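Side-chain contact in acetyl transferase (Salmonella typhimurium, PDB 1S7K), which acetylates the N-terminal alpha-amino group of ribosomal protein L7/L12, probably taking the acetyl group from acetyl-coenzyme A: residues Glu15-Asp20 with Cys77-Ala82. Numbering follows the deposited sequence.
Sequences ELRAAD and CQNEMA
R17, on the strand 14-18, reaches over to N79 in the hairpin turn at 77-80, and E15, two residues earlier on the same strand, steadies its guanidinium. The E15 carboxylate comes to the edge of that group and grips it through a single oxygen: OE2 accepts from R17 NE at 2.7 Å through its anti lone pair, lying 17° out of the guanidinium plane, the heart of a salt bridge. The same E15 OE2 takes a weaker second bond from R17 NH1, 3.0 Å away, so two N-H groups converge on one oxygen and limit how the guanidinium can turn. R17 itself sets off with CG anti to its carbonyl carbon and then runs extended from CG to NE, a reach that carries NH1 to the turn. There R17 NH1 donates to N79 OD1 at 3.0 Å, a weak bond bent to 122° at the hydrogen. The amide plane is turned 49° from the guanidinium plane. A water lies between R17 NH2 and the backbone O of N79, to which it donates at 3.0 Å; its 2.5 Å distance from R17 NH2 is suspiciously short, and that link is doubtful. On the way R17 also makes a cation-pi contact with F76 of the intervening strand 71-77, to which R17 is bonded by its backbone at L74. This is a surface contact, away from the CoA-binding residues. The turn receiving the arginine is a type I' beta turn, C77 to E80, the tight connection of a beta hairpin, here joining strands 71-77 and 80-91 in the antiparallel N-terminal part of the GNAT sheet.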
loop_
_atom_site.group_PDB
_atom_site.type_symbol
_atom_site.label_atom_id
_atom_site.label_comp_id
_atom_site.label_asym_id
_atom_site.label_seq_id
_atom_site.Cartn_x
_atom_site.Cartn_y
_atom_site.Cartn_z
ATOM N N GLU A 15 -24.228 -13.479 -7.595
ATOM C CA GLU A 15 -23.051 -13.922 -8.336
ATOM C C GLU A 15 -22.202 -12.669 -8.660
ATOM O O GLU A 15 -22.710 -11.541 -8.633
ATOM C CB GLU A 15 -23.423 -14.718 -9.607
ATOM C CG GLU A 15 -23.908 -13.919 -10.809
ATOM C CD GLU A 15 -24.202 -14.809 -12.062
ATOM O OE1 GLU A 15 -24.324 -16.061 -11.979
ATOM O OE2 GLU A 15 -24.314 -14.207 -13.129
ATOM N N LEU A 16 -20.897 -12.870 -8.833
ATOM C CA LEU A 16 -19.961 -11.776 -9.169
ATOM C C LEU A 16 -19.609 -11.986 -10.642
ATOM O O LEU A 16 -19.415 -13.130 -11.072
ATOM C CB LEU A 16 -18.677 -11.910 -8.354
ATOM C CG LEU A 16 -18.799 -11.745 -6.842
ATOM C CD1 LEU A 16 -17.491 -12.140 -6.176
ATOM C CD2 LEU A 16 -19.103 -10.246 -6.566
ATOM N N ARG A 17 -19.583 -10.905 -11.407
ATOM C CA ARG A 17 -19.182 -10.978 -12.789
ATOM C C ARG A 17 -18.000 -10.005 -12.956
ATOM O O ARG A 17 -18.050 -8.856 -12.479
ATOM C CB ARG A 17 -20.350 -10.568 -13.717
ATOM C CG ARG A 17 -21.622 -11.399 -13.508
ATOM C CD ARG A 17 -22.773 -10.997 -14.438
ATOM N NE ARG A 17 -24.005 -11.715 -14.068
ATOM C CZ ARG A 17 -25.232 -11.409 -14.501
ATOM N NH1 ARG A 17 -26.292 -12.112 -14.099
ATOM N NH2 ARG A 17 -25.416 -10.406 -15.351
ATOM N N ALA A 18 -16.921 -10.474 -13.580
ATOM C CA ALA A 18 -15.800 -9.552 -13.833
ATOM C C ALA A 18 -16.325 -8.363 -14.617
ATOM O O ALA A 18 -17.083 -8.511 -15.587
ATOM C CB ALA A 18 -14.712 -10.225 -14.617
ATOM N N ALA A 19 -15.969 -7.162 -14.177
ATOM C CA ALA A 19 -16.384 -5.933 -14.866
ATOM C C ALA A 19 -16.042 -6.022 -16.365
ATOM O O ALA A 19 -14.917 -6.363 -16.758
ATOM C CB ALA A 19 -15.698 -4.727 -14.257
ATOM N N ASP A 20 -17.023 -5.740 -17.193
ATOM C CA ASP A 20 -16.809 -5.793 -18.633
ATOM C C ASP A 20 -17.247 -4.516 -19.293
ATOM O O ASP A 20 -18.071 -3.789 -18.757
ATOM C CB ASP A 20 -17.614 -6.930 -19.250
ATOM C CG ASP A 20 -17.315 -7.098 -20.706
ATOM O OD1 ASP A 20 -16.256 -7.691 -21.045
ATOM O OD2 ASP A 20 -18.123 -6.609 -21.513
ATOM N N CYS A 77 -27.642 -9.398 -8.023
ATOM C CA CYS A 77 -28.552 -10.062 -7.098
ATOM C C CYS A 77 -29.811 -10.318 -7.924
ATOM O O CYS A 77 -30.422 -9.359 -8.373
ATOM C CB CYS A 77 -28.820 -9.107 -5.928
ATOM S SG CYS A 77 -30.211 -9.590 -4.799
ATOM N N GLN A 78 -30.196 -11.589 -8.097
ATOM C CA GLN A 78 -31.355 -11.951 -8.926
ATOM C C GLN A 78 -31.264 -11.249 -10.301
ATOM O O GLN A 78 -32.275 -10.744 -10.821
ATOM C CB GLN A 78 -32.663 -11.556 -8.255
ATOM C CG GLN A 78 -32.848 -12.144 -6.841
ATOM C CD GLN A 78 -34.313 -12.205 -6.422
ATOM O OE1 GLN A 78 -34.643 -12.544 -5.290
ATOM N NE2 GLN A 78 -35.207 -11.886 -7.366
ATOM N N ASN A 79 -30.051 -11.205 -10.853
ATOM C CA ASN A 79 -29.744 -10.602 -12.163
ATOM C C ASN A 79 -29.755 -9.077 -12.308
ATOM O O ASN A 79 -29.593 -8.556 -13.409
ATOM C CB ASN A 79 -30.646 -11.215 -13.252
ATOM C CG ASN A 79 -30.303 -12.662 -13.511
ATOM O OD1 ASN A 79 -29.143 -12.984 -13.693
ATOM N ND2 ASN A 79 -31.315 -13.545 -13.497
ATOM N N GLU A 80 -29.901 -8.367 -11.204
ATOM C CA GLU A 80 -29.900 -6.911 -11.211
ATOM C C GLU A 80 -28.541 -6.446 -10.689
ATOM O O GLU A 80 -28.046 -6.985 -9.719
ATOM C CB GLU A 80 -30.974 -6.400 -10.273
ATOM C CG GLU A 80 -31.287 -4.963 -10.502
ATOM C CD GLU A 80 -32.296 -4.432 -9.540
ATOM O OE1 GLU A 80 -33.138 -5.211 -9.018
ATOM O OE2 GLU A 80 -32.256 -3.204 -9.318
ATOM N N MET A 81 -27.936 -5.451 -11.315
ATOM C CA MET A 81 -26.635 -5.014 -10.783
ATOM C C MET A 81 -26.847 -4.348 -9.409
ATOM O O MET A 81 -27.711 -3.482 -9.239
ATOM C CB MET A 81 -25.985 -4.074 -11.798
ATOM C CG MET A 81 -24.461 -4.054 -11.775
ATOM S SD MET A 81 -23.905 -2.551 -12.681
ATOM C CE MET A 81 -24.559 -1.533 -11.654
ATOM N N ALA A 82 -26.076 -4.743 -8.388
ATOM C CA ALA A 82 -26.285 -4.184 -7.059
ATOM C C ALA A 82 -25.111 -3.437 -6.442
ATOM O O ALA A 82 -25.289 -2.752 -5.457
ATOM C CB ALA A 82 -26.729 -5.293 -6.071
HETATM O O HOH W 1 -27.851 -9.700 -15.536
#